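Local atomic coordinates of uncharacterized protein (PDB entry 4H0A), a protein that is of unknown function but belongs to the CAP family of cysteine-rich secretory proteins, joining a CAP domain to a CAP-associated N-terminal region. Residues Glu39-Gly42 against Thr43-Gly46. Residues are numbered along the deposited sequence; the frame is centred on the assembly and turned at random.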
loop_
_atom_site.group_PDB
_atom_site.type_symbol
_atom_site.label_atom_id
_atom_site.label_comp_id
_atom_site.label_asym_id
_atom_site.label_seq_id
_atom_site.Cartn_x
_atom_site.Cartn_y
_atom_site.Cartn_z
ATOM N N GLU A 39 -13.422 11.215 -15.277
ATOM C CA GLU A 39 -12.220 12.024 -15.095
ATOM C C GLU A 39 -11.348 11.437 -13.991
ATOM O O GLU A 39 -11.788 10.553 -13.254
ATOM C CB GLU A 39 -12.634 13.466 -14.718
ATOM C CG GLU A 39 -13.439 13.544 -13.427
ATOM C CD GLU A 39 -13.946 14.923 -13.061
ATOM O OE1 GLU A 39 -13.167 15.699 -12.459
ATOM O OE2 GLU A 39 -15.139 15.206 -13.317
ATOM N N GLY A 40 -10.141 11.963 -13.862
ATOM C CA GLY A 40 -9.224 11.550 -12.811
ATOM C C GLY A 40 -8.430 10.301 -13.117
ATOM O O GLY A 40 -8.451 9.801 -14.245
ATOM N N VAL A 41 -7.762 9.763 -12.077
ATOM C CA VAL A 41 -6.834 8.643 -12.226
ATOM C C VAL A 41 -7.513 7.365 -12.718
ATOM O O VAL A 41 -6.864 6.593 -13.416
ATOM C CB VAL A 41 -5.960 8.365 -10.976
ATOM C CG1 VAL A 41 -5.336 9.642 -10.434
ATOM C CG2 VAL A 41 -6.728 7.641 -9.896
ATOM N N GLY A 42 -8.804 7.184 -12.445
ATOM C CA GLY A 42 -9.535 6.031 -12.955
ATOM C C GLY A 42 -9.547 5.939 -14.475
ATOM O O GLY A 42 -9.549 4.832 -15.027
ATOM N N THR A 43 -9.488 7.098 -15.174
ATOM C CA THR A 43 -9.442 7.127 -16.645
ATOM C C THR A 43 -8.041 6.754 -17.176
ATOM O O THR A 43 -7.911 6.537 -18.376
ATOM C CB THR A 43 -9.846 8.508 -17.204
ATOM O OG1 THR A 43 -8.871 9.491 -16.829
ATOM C CG2 THR A 43 -11.255 8.936 -16.775
ATOM N N TRP A 44 -6.997 6.712 -16.317
ATOM C CA TRP A 44 -5.644 6.363 -16.763
ATOM C C TRP A 44 -5.514 4.863 -17.005
ATOM O O TRP A 44 -4.702 4.468 -17.825
ATOM C CB TRP A 44 -4.565 6.793 -15.748
ATOM C CG TRP A 44 -4.586 8.241 -15.340
ATOM C CD1 TRP A 44 -5.335 9.248 -15.876
ATOM C CD2 TRP A 44 -3.758 8.846 -14.340
ATOM N NE1 TRP A 44 -5.060 10.434 -15.235
ATOM C CE2 TRP A 44 -4.065 10.223 -14.316
ATOM C CE3 TRP A 44 -2.777 8.357 -13.466
ATOM C CZ2 TRP A 44 -3.470 11.101 -13.409
ATOM C CZ3 TRP A 44 -2.152 9.238 -12.601
ATOM C CH2 TRP A 44 -2.518 10.586 -12.562
ATOM N N VAL A 45 -6.308 4.026 -16.307
ATOM C CA VAL A 45 -6.206 2.571 -16.462
ATOM C C VAL A 45 -6.581 2.204 -17.901
ATOM O O VAL A 45 -7.621 2.640 -18.397
ATOM C CB VAL A 45 -7.057 1.816 -15.407
ATOM C CG1 VAL A 45 -7.019 0.302 -15.647
ATOM C CG2 VAL A 45 -6.579 2.148 -13.989
ATOM N N GLY A 46 -5.698 1.459 -18.565
ATOM C CA GLY A 46 -5.875 1.050 -19.955
ATOM C C GLY A 46 -5.138 1.929 -20.945
ATOM O O GLY A 46 -4.999 1.537 -22.101
HETATM O O HOH W 1 -9.952 3.400 -17.224
#
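The carbonyl O of G40 is gripped twice by T43, once by the side chain and once by the backbone. T43 OG1 donates to G40 O at 2.6 Å, arriving nearly in line with the C=O bond (C=O...OG1 161°). T43 N also reaches G40 O, at 3.0 Å, but from above the carbonyl plane. The threonine hydroxyl sits between its own backbone N and carbonyl carbon (chi1 66°), which brings it back over the start of the turn and sets the methyl CG2 against the backbone of E39, 3.5 Å from E39 N. One residue further on, W44 N donates to V41 O at 2.9 Å. These two successive i to i+3 backbone bonds define a short 3-10 turn, in the loop that leads from strand 9-11 to helix 50-56. The indole of W44 folds back over V41: CG lies anti to the carbonyl carbon (chi1 -54°), and V41 CA stands 3.7 Å from the centroid of the five-membered ring, almost on its normal, in a CH-pi contact. V41 CG1 continues along the same face above the six-membered ring, 3.7 Å from W44 CH2. Both side chains are buried against strand 89-96, where each meets V93, and the rings of F56 and Y81 also pack on the indole. A water donates to both G42 O and V45 O, 2.7 Å from each, bridging two carbonyls three residues apart. N101 holds the first half of the segment twice: its ND2 is hydrogen-bonded to E39 OE1, and its backbone to that of V41.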